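Local coordinates for protein putative glycoside hydrolase (PDB 3GYC) that is a putative glycoside hydrolase of the cellulase-like TIM-barrel group and probably cleaves glycosidic bonds in carbohydrates, at residues G243-Y246 with K247-Y251; R273-P276 with G277-K281; Q91-P94 with N95-L98; W22-S25 with W26-R30; K218-E222 with V223-F227. One frame throughout, in Å; residues are numbered along the deposited sequence.

All five contacts are local turns of one chain, met in series from the N terminus, so none nests in or crosses another. Interaction 4 (22-30) turns barrel strand 17-23 into helix 25-28. Interaction 3 (91-98) leads from strand 88-90 into helix 95-105, and packs on interaction 4 where Leu96 meets Trp26 and Asn95 meets Leu27. Interaction 5 (218-227) ends helix 219-222 ahead of strand 231-232. Interaction 1 (243-251) closes helix 240-249, and interaction 2 (273-281) opens helix 276-297; these two touch through Glu244, whose carboxylate reaches Arg275 and Tyr278. Interactions 1 and 3 lie on opposite sides of the chain's centre.

Interaction 1 (G243-Y246 with K247-Y251)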
# COMPACT_ATOMS: atom_id res chain seq x y z
N GLY A 243 -12.75 3.03 15.00
CA GLY A 243 -13.54 3.33 13.83
C GLY A 243 -14.73 4.22 14.11
O GLY A 243 -15.77 4.05 13.50
N GLU A 244 -14.54 5.19 15.01
CA GLU A 244 -15.60 6.09 15.45
C GLU A 244 -16.28 6.81 14.29
O GLU A 244 -17.50 6.83 14.21
CB GLU A 244 -15.08 7.13 16.46
CG GLU A 244 -16.15 8.07 17.02
CD GLU A 244 -15.57 9.19 17.85
OE1 GLU A 244 -14.37 9.09 18.24
OE2 GLU A 244 -16.28 10.18 18.08
N PHE A 245 -15.50 7.41 13.42
CA PHE A 245 -16.05 8.11 12.28
C PHE A 245 -17.06 7.25 11.47
O PHE A 245 -18.19 7.65 11.19
CB PHE A 245 -14.93 8.57 11.35
CG PHE A 245 -15.41 9.43 10.23
CD1 PHE A 245 -15.71 10.75 10.44
CD2 PHE A 245 -15.56 8.90 8.96
CE1 PHE A 245 -16.17 11.55 9.41
CE2 PHE A 245 -16.03 9.69 7.93
CZ PHE A 245 -16.32 11.03 8.15
N TYR A 246 -16.62 6.05 11.10
CA TYR A 246 -17.45 5.18 10.29
C TYR A 246 -18.68 4.66 11.06
O TYR A 246 -19.74 4.47 10.45
CB TYR A 246 -16.65 4.04 9.65
CG TYR A 246 -15.87 4.40 8.42
CD1 TYR A 246 -16.34 5.34 7.53
CD2 TYR A 246 -14.75 3.70 8.06
CE1 TYR A 246 -15.68 5.63 6.36
CE2 TYR A 246 -14.09 3.97 6.87
CZ TYR A 246 -14.58 4.95 6.03
OH TYR A 246 -13.98 5.28 4.85
N LYS A 247 -18.54 4.47 12.37
CA LYS A 247 -19.69 4.04 13.20
C LYS A 247 -20.73 5.15 13.18
O LYS A 247 -21.92 4.88 13.07
CB LYS A 247 -19.30 3.68 14.64
CG LYS A 247 -18.53 2.34 14.77
CD LYS A 247 -18.05 2.16 16.20
CE LYS A 247 -17.25 0.88 16.39
NZ LYS A 247 -16.49 0.93 17.70
N LEU A 248 -20.28 6.39 13.26
CA LEU A 248 -21.18 7.53 13.17
C LEU A 248 -21.85 7.68 11.79
O LEU A 248 -23.06 7.92 11.70
CB LEU A 248 -20.45 8.83 13.52
CG LEU A 248 -20.14 9.05 15.02
CD1 LEU A 248 -19.16 10.19 15.18
CD2 LEU A 248 -21.42 9.27 15.84
N VAL A 249 -21.07 7.53 10.73
CA VAL A 249 -21.53 7.68 9.37
C VAL A 249 -22.43 6.55 8.93
O VAL A 249 -23.37 6.77 8.17
CB VAL A 249 -20.32 7.79 8.41
CG1 VAL A 249 -20.72 7.65 6.91
CG2 VAL A 249 -19.60 9.09 8.66
N GLY A 250 -22.15 5.35 9.42
CA GLY A 250 -22.86 4.16 9.00
C GLY A 250 -22.21 3.46 7.81
O GLY A 250 -22.90 2.94 6.94
N TYR A 251 -20.88 3.42 7.77
CA TYR A 251 -20.12 2.77 6.69
C TYR A 251 -19.50 1.46 7.17
O TYR A 251 -18.74 1.45 8.11
CB TYR A 251 -19.03 3.69 6.17
CG TYR A 251 -18.38 3.14 4.91
CD1 TYR A 251 -19.09 3.14 3.71
CD2 TYR A 251 -17.13 2.53 4.93
CE1 TYR A 251 -18.56 2.61 2.56
CE2 TYR A 251 -16.56 2.01 3.78
CZ TYR A 251 -17.30 2.06 2.60
OH TYR A 251 -16.85 1.54 1.44
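Lys247, Leu248 and Val249 donate their backbone N-H groups to the carbonyls of Gly243, Glu244 and Phe245, the usual i to i+4 pattern, in the last turns of helix 240-249 of this TIM-barrel-type fold. The helix stops at Gly250, whose positive phi would jam a side chain against the preceding carbonyl; glycine avoids the clash. On a buried side, the methyl CG2 of Val249 hangs over one face of the Phe245 ring, 3.9 Å from its centroid, a CH-pi contact well served by a branched side chain. Beyond the glycine, Tyr251 has CG anti to the backbone N (chi1 -170°), which lays its ring alongside that of Tyr246, the planes inclined at 43°. Its CD2 stands over the middle of the Tyr246 ring, while its CB presses on CD1 of Tyr246 at 3.4 Å. Tyrosine suits both positions because the rings pack together while the hydroxyls reach polar partners, Val310 N for Tyr246 and Asp311 for Tyr251. A leucine in place of Tyr246 would probably deprive Tyr251 of the flat surface it leans on and leave Val310 N without its hydroxyl partner. On a more exposed side, Glu244 runs out extended next to Leu248, CG of Glu244 lying 4.1 Å from CD1 of Leu248, and its carboxylate is held by Asn241 and Tyr278 at OE1 and by a salt bridge to Arg275 at OE2. The turn is fastened at Tyr246 O, which Gly250 N (2.8 Å) and Tyr251 N (3.1 Å) approach from opposite faces of the carbonyl plane.

Interaction 2 (R273-P276 with G277-K281); sequences RERP and GYWQK
Arg275, at the N-cap of helix 276-297, lays its guanidinium flat on the ring of Tyr278. Its CB is 4.2 Å from CB of Tyr278. CG, set between the backbone N and the carbonyl carbon (chi1 47°), passes NE1 of Trp279 at 3.8 Å, whose N-H is bonded to Val271 O. From there the chain runs straight: CD rests on CB of Tyr278, NE comes to 3.7 Å from CD2 of Tyr278, and CZ stands over the ring face, 3.9 Å from its centroid, in a cation-pi stack with the planes only 7° apart. NH1 lies above the ring centre, whereas NH2 turns toward Trp279, reaching CZ2 at 3.8 Å with the two planes 70° apart. The backbone joins in more loosely: Arg275 O accepts weak bonds from Tyr278 N and Trp279 N. Pro276 fits the first turn because its nitrogen has no hydrogen to satisfy, and its carbonyl takes Gln280 N at 2.8 Å. Arg275 NH2 forms a salt bridge with Glu244, which also binds the hydroxyl of Tyr278. One carboxylate thus grips both members of the stack, probably fixing the guanidinium against the ring and balancing its charge.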
# COMPACT_ATOMS: atom_id res chain seq x y z
N ARG A 273 -17.48 17.84 9.40
CA ARG A 273 -17.54 19.27 9.58
C ARG A 273 -18.17 19.71 10.89
O ARG A 273 -18.10 20.89 11.26
CB ARG A 273 -18.24 19.94 8.40
CG ARG A 273 -17.43 19.85 7.14
CD ARG A 273 -17.89 20.91 6.17
NE ARG A 273 -17.33 20.69 4.84
CZ ARG A 273 -16.09 21.02 4.48
NH1 ARG A 273 -15.25 21.58 5.34
NH2 ARG A 273 -15.70 20.79 3.24
N GLU A 274 -18.76 18.76 11.61
CA GLU A 274 -19.37 19.02 12.92
C GLU A 274 -18.24 19.35 13.90
O GLU A 274 -18.44 20.12 14.85
CB GLU A 274 -20.10 17.76 13.38
CG GLU A 274 -21.53 17.96 13.72
CD GLU A 274 -22.33 16.66 13.64
OE1 GLU A 274 -21.75 15.63 14.05
OE2 GLU A 274 -23.52 16.66 13.20
N ARG A 275 -17.06 18.77 13.67
CA ARG A 275 -15.93 18.97 14.58
C ARG A 275 -14.61 18.52 13.95
O ARG A 275 -13.99 17.57 14.41
CB ARG A 275 -16.17 18.21 15.89
CG ARG A 275 -16.65 16.77 15.74
CD ARG A 275 -16.53 16.01 17.05
NE ARG A 275 -17.04 14.66 16.92
CZ ARG A 275 -16.96 13.70 17.85
NH1 ARG A 275 -16.37 13.90 19.03
NH2 ARG A 275 -17.48 12.51 17.58
N PRO A 276 -14.14 19.26 12.93
CA PRO A 276 -12.95 18.87 12.19
C PRO A 276 -11.69 18.76 13.04
O PRO A 276 -10.89 17.86 12.82
CB PRO A 276 -12.84 19.96 11.11
CG PRO A 276 -13.52 21.10 11.67
CD PRO A 276 -14.65 20.57 12.48
N GLY A 277 -11.53 19.64 14.01
CA GLY A 277 -10.39 19.59 14.93
C GLY A 277 -10.29 18.26 15.66
O GLY A 277 -9.19 17.72 15.79
N TYR A 278 -11.43 17.73 16.12
CA TYR A 278 -11.44 16.44 16.83
C TYR A 278 -10.93 15.31 15.94
O TYR A 278 -10.15 14.46 16.39
CB TYR A 278 -12.85 16.09 17.29
CG TYR A 278 -12.98 14.71 17.89
CD1 TYR A 278 -12.61 14.47 19.20
CD2 TYR A 278 -13.49 13.64 17.15
CE1 TYR A 278 -12.72 13.21 19.77
CE2 TYR A 278 -13.60 12.37 17.71
CZ TYR A 278 -13.22 12.17 19.02
OH TYR A 278 -13.34 10.93 19.60
N TRP A 279 -11.38 15.30 14.69
CA TRP A 279 -10.97 14.25 13.75
C TRP A 279 -9.52 14.41 13.39
O TRP A 279 -8.78 13.43 13.35
CB TRP A 279 -11.83 14.28 12.49
CG TRP A 279 -13.29 14.02 12.81
CD1 TRP A 279 -14.35 14.89 12.64
CD2 TRP A 279 -13.84 12.85 13.41
NE1 TRP A 279 -15.51 14.29 13.04
CE2 TRP A 279 -15.23 13.04 13.52
CE3 TRP A 279 -13.29 11.64 13.84
CZ2 TRP A 279 -16.07 12.08 14.07
CZ3 TRP A 279 -14.13 10.68 14.38
CH2 TRP A 279 -15.50 10.91 14.50
N GLN A 280 -9.12 15.65 13.14
CA GLN A 280 -7.75 15.97 12.80
C GLN A 280 -6.81 15.56 13.93
O GLN A 280 -5.73 15.04 13.64
CB GLN A 280 -7.60 17.45 12.45
CG GLN A 280 -8.28 17.83 11.13
CD GLN A 280 -8.36 19.33 10.95
OE1 GLN A 280 -7.54 20.06 11.46
NE2 GLN A 280 -9.35 19.81 10.20
N LYS A 281 -7.23 15.73 15.18
CA LYS A 281 -6.36 15.36 16.33
C LYS A 281 -6.21 13.84 16.43
O LYS A 281 -5.12 13.36 16.71
CB LYS A 281 -6.82 15.99 17.66

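Interaction 3 (Q91-P94 with N95-L98)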
# COMPACT_ATOMS: atom_id res chain seq x y z
N GLN A 91 -2.80 -10.72 -18.17
CA GLN A 91 -1.58 -11.45 -18.48
C GLN A 91 -0.47 -10.65 -17.78
O GLN A 91 -0.19 -9.47 -18.11
CB GLN A 91 -1.33 -11.63 -19.98
CG GLN A 91 -0.13 -12.46 -20.24
CD GLN A 91 0.28 -12.53 -21.69
OE1 GLN A 91 -0.54 -12.64 -22.59
NE2 GLN A 91 1.58 -12.57 -21.90
N VAL A 92 0.17 -11.27 -16.79
CA VAL A 92 1.07 -10.55 -15.89
C VAL A 92 2.44 -10.25 -16.50
O VAL A 92 2.93 -9.14 -16.34
CB VAL A 92 1.17 -11.20 -14.51
CG1 VAL A 92 1.97 -10.35 -13.54
CG2 VAL A 92 -0.22 -11.42 -13.93
N GLN A 93 3.04 -11.20 -17.19
CA GLN A 93 4.29 -10.96 -17.90
C GLN A 93 4.05 -11.16 -19.38
O GLN A 93 3.31 -12.09 -19.77
CB GLN A 93 5.40 -11.89 -17.42
CG GLN A 93 5.97 -11.63 -16.04
CD GLN A 93 6.83 -10.36 -15.96
OE1 GLN A 93 6.71 -9.45 -16.80
NE2 GLN A 93 7.69 -10.30 -14.94
N PRO A 94 4.71 -10.36 -20.23
CA PRO A 94 5.71 -9.30 -19.94
C PRO A 94 5.19 -7.94 -19.46
O PRO A 94 5.98 -7.01 -19.31
CB PRO A 94 6.46 -9.16 -21.28
CG PRO A 94 5.38 -9.47 -22.32
CD PRO A 94 4.55 -10.59 -21.69
N ASN A 95 3.89 -7.79 -19.28
CA ASN A 95 3.28 -6.52 -18.79
C ASN A 95 3.96 -5.93 -17.57
O ASN A 95 4.22 -4.71 -17.55
CB ASN A 95 1.79 -6.64 -18.55
CG ASN A 95 0.98 -6.47 -19.81
OD1 ASN A 95 1.49 -5.96 -20.79
ND2 ASN A 95 -0.32 -6.91 -19.80
N LEU A 96 4.34 -6.76 -16.59
CA LEU A 96 4.99 -6.24 -15.40
C LEU A 96 6.34 -5.64 -15.76
O LEU A 96 6.65 -4.50 -15.39
CB LEU A 96 5.12 -7.30 -14.31
CG LEU A 96 5.90 -6.92 -13.06
CD1 LEU A 96 5.25 -5.66 -12.33
CD2 LEU A 96 6.09 -8.11 -12.11
N ASN A 97 7.14 -6.40 -16.50
CA ASN A 97 8.45 -5.88 -16.89
C ASN A 97 8.35 -4.65 -17.80
O ASN A 97 9.24 -3.75 -17.73
CB ASN A 97 9.34 -6.99 -17.45
CG ASN A 97 9.87 -7.93 -16.35
OD1 ASN A 97 9.48 -7.88 -15.17
ND2 ASN A 97 10.78 -8.77 -16.74
N LEU A 98 7.31 -4.61 -18.64
CA LEU A 98 7.05 -3.43 -19.49
C LEU A 98 6.77 -2.22 -18.62
O LEU A 98 7.34 -1.18 -18.82
CB LEU A 98 5.94 -3.64 -20.53
CG LEU A 98 6.33 -4.50 -21.75
CD1 LEU A 98 5.08 -4.99 -22.60
CD2 LEU A 98 7.35 -3.82 -22.65
O HOH W 1 1.38 -9.56 -20.06
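Gln93 and Asn97 clasp each other through two hydrogen bonds at the start of helix 95-105. This is the tight, buried side. Gln93 is bent at its second torsion (chi2 -72°), which folds the amide back over the first turn: OE1 accepts from Asn97 N at 3.1 Å, and NE2 donates a hydrogen bond to Asn97 OD1 at 3.0 Å. The amide planes stand almost perpendicular, and the NE2 donor meets OD1 from above its carbonyl plane. Glutamine suits the place because one end accepts while the other donates, NE2 also reaching Ser143. Replacing Gln93 by an alanine would probably cost Asn97 N its side-chain acceptor and Asn97 OD1 this donor. Val92 O receives Leu96 N at 2.8 Å, and Pro94 O receives Leu98 N at the same length; the peptide before Pro94 is cis, and the helix begins at the next residue. The outer side is looser. Pro94 CG and Leu98 CD1 barely meet at 4.5 Å, both residues being exposed. A water bridges Gln91 O and Asn95 N, and the bond from Asn95 ND2 to Gln91 O is weak. Gln91 NE2, by contrast, binds Gln93 O nearly straight at 2.8 Å. Coming from strand 88-90, the segment packs Val92, Gln93 and Leu96 on Ile63 of helix 60-65 and Leu96 on Ile140 of helix 130-146, while Trp26 of helix 25-28 meets Leu96, and Leu27 meets Val92 and Asn95.

Interaction 4 (W22-S25 with W26-R30); sequences WDFS and WLERR. With EDO (1,2-ethanediol), chain D.
At the C-terminal end of barrel strand 17-23, the end where TIM-barrel enzymes carry their active sites, the chain turns through Asp23 and Phe24 into the short helix 25-28, and the turn is joined by Trp26 N to Trp22 O. Asp23 caps the helix: its OD2 accepts from Ser25 N at 2.8 Å, met from above the carboxylate plane, and from Ser25 OG at 2.6 Å on its syn lone pair. Serine suits this buried turn, being small while its hydroxyl also meets Gly83 N. The Trp26 indole turns its edge to the strand end, with CD1 2.9 Å from Asp23 O, while NE1 goes to Asp57 O. One turn on, Glu28 N binds Phe24 O, and the extended glutamate brings OE2 to 3.6 Å from CB of Phe24; that oxygen is claimed by Arg117 and Tyr59. Arg29 N binds Ser25 O at 2.9 Å, and CD of Arg29 lies 3.6 Å from OG of Ser25. The Arg29 chain then bends at chi3 (67°), presenting the guanidinium edge to a 1,2-ethanediol, probably from the crystallisation liquor. NH1 donates to O2 at 2.8 Å and nearly straight, NH2 to O1 at 2.9 Å; Asp81 also holds the diol. Gly83 O also takes NH1 and Ala34 O takes NE, which probably fixes the planar guanidinium so that one edge offers two N-H donors to two hydroxyl oxygens.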
# COMPACT_ATOMS: atom_id res chain seq x y z
N TRP A 22 -0.78 2.07 -6.72
CA TRP A 22 -1.52 1.71 -7.93
C TRP A 22 -1.99 0.25 -7.89
O TRP A 22 -2.58 -0.25 -8.87
CB TRP A 22 -0.74 2.07 -9.18
CG TRP A 22 -0.84 3.54 -9.56
CD1 TRP A 22 -1.38 4.54 -8.82
CD2 TRP A 22 -0.26 4.20 -10.73
NE1 TRP A 22 -1.28 5.77 -9.49
CE2 TRP A 22 -0.61 5.56 -10.67
CE3 TRP A 22 0.38 3.73 -11.87
CZ2 TRP A 22 -0.25 6.47 -11.64
CZ3 TRP A 22 0.73 4.62 -12.82
CH2 TRP A 22 0.43 5.98 -12.70
N ASP A 23 -1.75 -0.40 -6.75
CA ASP A 23 -2.33 -1.69 -6.38
C ASP A 23 -2.39 -2.70 -7.55
O ASP A 23 -1.37 -2.98 -8.16
CB ASP A 23 -3.71 -1.44 -5.71
CG ASP A 23 -4.65 -0.54 -6.59
OD1 ASP A 23 -4.50 0.71 -6.52
OD2 ASP A 23 -5.47 -1.08 -7.38
N PHE A 24 -3.57 -3.22 -7.85
CA PHE A 24 -3.77 -4.12 -8.99
C PHE A 24 -4.47 -3.35 -10.13
O PHE A 24 -4.67 -3.90 -11.22
CB PHE A 24 -4.53 -5.39 -8.54
CG PHE A 24 -5.60 -5.16 -7.51
CD1 PHE A 24 -6.91 -4.88 -7.89
CD2 PHE A 24 -5.30 -5.25 -6.16
CE1 PHE A 24 -7.92 -4.69 -6.89
CE2 PHE A 24 -6.29 -5.07 -5.19
CZ PHE A 24 -7.59 -4.79 -5.56
N SER A 25 -4.75 -2.04 -9.93
CA SER A 25 -5.37 -1.25 -10.98
C SER A 25 -4.45 -1.03 -12.21
O SER A 25 -4.93 -0.96 -13.33
CB SER A 25 -5.85 0.08 -10.43
OG SER A 25 -6.81 -0.06 -9.39
N TRP A 26 -3.13 -0.97 -12.01
CA TRP A 26 -2.20 -0.74 -13.09
C TRP A 26 -2.34 -1.79 -14.20
O TRP A 26 -2.12 -1.48 -15.39
CB TRP A 26 -0.72 -0.72 -12.54
CG TRP A 26 -0.24 -2.08 -12.13
CD1 TRP A 26 -0.42 -2.68 -10.93
CD2 TRP A 26 0.46 -3.03 -12.94
NE1 TRP A 26 0.11 -3.95 -10.95
CE2 TRP A 26 0.68 -4.18 -12.16
CE3 TRP A 26 0.90 -3.03 -14.25
CZ2 TRP A 26 1.33 -5.30 -12.64
CZ3 TRP A 26 1.54 -4.11 -14.73
CH2 TRP A 26 1.76 -5.24 -13.94
N LEU A 27 -2.66 -3.02 -13.82
CA LEU A 27 -2.81 -4.09 -14.80
C LEU A 27 -4.27 -4.28 -15.19
O LEU A 27 -4.55 -4.53 -16.37
CB LEU A 27 -2.24 -5.40 -14.22
CG LEU A 27 -2.17 -6.60 -15.16
CD1 LEU A 27 -1.33 -6.24 -16.40
CD2 LEU A 27 -1.64 -7.85 -14.36
N GLU A 28 -5.18 -4.17 -14.23
CA GLU A 28 -6.60 -4.48 -14.46
C GLU A 28 -7.47 -3.43 -15.09
O GLU A 28 -8.38 -3.76 -15.83
CB GLU A 28 -7.24 -4.87 -13.14
CG GLU A 28 -6.76 -6.24 -12.73
CD GLU A 28 -7.33 -6.72 -11.41
OE1 GLU A 28 -8.54 -6.54 -11.17
OE2 GLU A 28 -6.58 -7.38 -10.65
N ARG A 29 -7.18 -2.16 -14.80
CA ARG A 29 -8.06 -1.06 -15.24
C ARG A 29 -7.66 -0.52 -16.54
O ARG A 29 -7.16 0.63 -16.67
CB ARG A 29 -8.12 0.00 -14.15
CG ARG A 29 -8.84 -0.45 -12.92
CD ARG A 29 -9.21 0.75 -12.00
NE ARG A 29 -10.22 1.63 -12.60
CZ ARG A 29 -11.54 1.52 -12.46
NH1 ARG A 29 -12.10 0.51 -11.84
NH2 ARG A 29 -12.33 2.37 -13.10
N ARG A 30 -7.80 -1.39 -17.54
CA ARG A 30 -7.35 -1.06 -18.88
C ARG A 30 -8.41 -1.29 -19.98
O ARG A 30 -8.09 -1.38 -21.15
CB ARG A 30 -6.04 -1.77 -19.16
CG ARG A 30 -5.03 -1.62 -18.03
CD ARG A 30 -3.71 -2.21 -18.43
NE ARG A 30 -2.93 -1.33 -19.32
CZ ARG A 30 -2.01 -1.73 -20.18
NH1 ARG A 30 -1.80 -3.02 -20.42
NH2 ARG A 30 -1.30 -0.84 -20.84
C1 EDO D . -16.20 1.41 -13.56
O1 EDO D . -15.12 2.33 -13.79
C2 EDO D . -16.20 0.97 -12.12
O2 EDO D . -14.89 0.68 -11.61

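Interaction 5 (K218-E222 with V223-F227); sequences KKYEE and VDCSF
Val223 follows directly on helix 219-222, and its N-H reaches back to Lys219 O at 3.2 Å, a weak bond bent to 131°. It is the first residue to leave helical angles; its extended backbone carries the chain away from the helix, and a beta-branched residue is well suited to that conformation. Its side chain, modelled in two conformers, touches Leu189 of helix 186-200 in the one given. Tyr220 and Cys225 form the other half of the contact. The Cys225 sulfur, placed between its own backbone N and carbonyl carbon (chi1 57°), turns back to the helix and meets the Tyr220 ring at its edge. SG is 4.0 Å from CD1 of Tyr220 and lies near the ring plane, 75° off the ring normal, in a sulfur-aromatic contact. The same sulfur comes to 3.5 Å from Tyr220 O. Cysteine fits this buried spot because its sulfur is compact and polarisable. The tyrosine ring is steadied from elsewhere as well, stacking on Tyr231 while its hydroxyl bonds to His233. On the outer side of the helix, Lys219 NZ makes a salt bridge with Glu222 OE1 at 3.1 Å, approaching from above the carboxylate plane, and also lies on Tyr184 in a cation-pi contact. Further along, Asp224 OD1 accepts from Ser226 N at 3.0 Å and from Ser226 OG at 2.7 Å. The backbone bond closes an Asx turn, which folds the loop as it leaves the short helix on its way to barrel strand 231-232.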
# COMPACT_ATOMS: atom_id res chain seq x y z
N LYS A 218 1.78 0.32 18.95
CA LYS A 218 2.71 -0.04 20.01
C LYS A 218 3.11 -1.52 19.96
O LYS A 218 4.08 -1.87 20.60
CB LYS A 218 2.13 0.27 21.40
CG LYS A 218 1.83 1.74 21.63
N LYS A 219 2.40 -2.38 19.22
CA LYS A 219 2.79 -3.81 19.16
C LYS A 219 4.16 -3.98 18.53
O LYS A 219 4.85 -4.96 18.79
CB LYS A 219 1.86 -4.67 18.32
CG LYS A 219 0.43 -4.47 18.52
CD LYS A 219 0.02 -4.44 19.92
CE LYS A 219 0.25 -5.74 20.64
NZ LYS A 219 -0.62 -5.72 21.83
N TYR A 220 4.51 -3.07 17.63
CA TYR A 220 5.84 -3.14 17.05
C TYR A 220 6.88 -3.16 18.19
O TYR A 220 7.88 -3.84 18.07
CB TYR A 220 6.10 -1.97 16.10
CG TYR A 220 5.41 -2.00 14.76
CD1 TYR A 220 5.96 -2.69 13.68
CD2 TYR A 220 4.30 -1.21 14.52
CE1 TYR A 220 5.39 -2.67 12.45
CE2 TYR A 220 3.70 -1.18 13.26
CZ TYR A 220 4.25 -1.91 12.23
OH TYR A 220 3.69 -1.87 10.96
N GLU A 221 6.62 -2.45 19.29
CA GLU A 221 7.53 -2.43 20.44
C GLU A 221 7.40 -3.64 21.38
O GLU A 221 8.36 -4.06 22.02
CB GLU A 221 7.27 -1.20 21.31
CG GLU A 221 7.62 0.15 20.71
CD GLU A 221 7.25 1.31 21.66
OE1 GLU A 221 6.41 1.10 22.58
OE2 GLU A 221 7.78 2.43 21.49
N GLU A 222 6.20 -4.20 21.47
CA GLU A 222 5.94 -5.28 22.41
C GLU A 222 6.34 -6.67 21.93
O GLU A 222 6.33 -7.59 22.73
CB GLU A 222 4.46 -5.27 22.77
CG GLU A 222 4.03 -3.95 23.38
CD GLU A 222 2.54 -3.74 23.38
OE1 GLU A 222 1.77 -4.72 23.54
OE2 GLU A 222 2.13 -2.58 23.22
N VAL A 223 6.65 -6.84 20.65
CA VAL A 223 6.99 -8.14 20.08
C VAL A 223 8.27 -8.04 19.24
O VAL A 223 8.59 -6.97 18.73
CB VAL A 223 5.82 -8.61 19.19
CG1 VAL A 223 6.25 -9.71 18.24
CG2 VAL A 223 4.63 -9.03 20.05
N ASP A 224 9.01 -9.15 19.10
CA ASP A 224 10.22 -9.16 18.27
C ASP A 224 9.82 -9.24 16.79
O ASP A 224 9.40 -10.28 16.31
CB ASP A 224 11.18 -10.32 18.60
CG ASP A 224 12.48 -10.30 17.73
OD1 ASP A 224 12.65 -9.39 16.87
OD2 ASP A 224 13.34 -11.19 17.92
N CYS A 225 9.95 -8.12 16.10
CA CYS A 225 9.66 -8.06 14.68
C CYS A 225 10.83 -7.37 13.99
O CYS A 225 10.67 -6.67 12.96
CB CYS A 225 8.33 -7.34 14.45
SG CYS A 225 8.26 -5.68 15.15
N SER A 226 12.01 -7.60 14.56
CA SER A 226 13.25 -7.04 14.08
C SER A 226 13.57 -7.52 12.68
O SER A 226 14.32 -6.87 11.98
CB SER A 226 14.41 -7.37 15.03
OG SER A 226 14.64 -8.77 15.11
N PHE A 227 13.00 -8.67 12.29
CA PHE A 227 13.15 -9.26 10.95
C PHE A 227 12.49 -8.44 9.82
O PHE A 227 12.60 -8.81 8.64
CB PHE A 227 12.61 -10.71 10.92
CG PHE A 227 11.19 -10.84 11.42
CD1 PHE A 227 10.12 -10.58 10.60
CD2 PHE A 227 10.94 -11.25 12.72
CE1 PHE A 227 8.80 -10.68 11.07
CE2 PHE A 227 9.63 -11.36 13.20
CZ PHE A 227 8.55 -11.09 12.36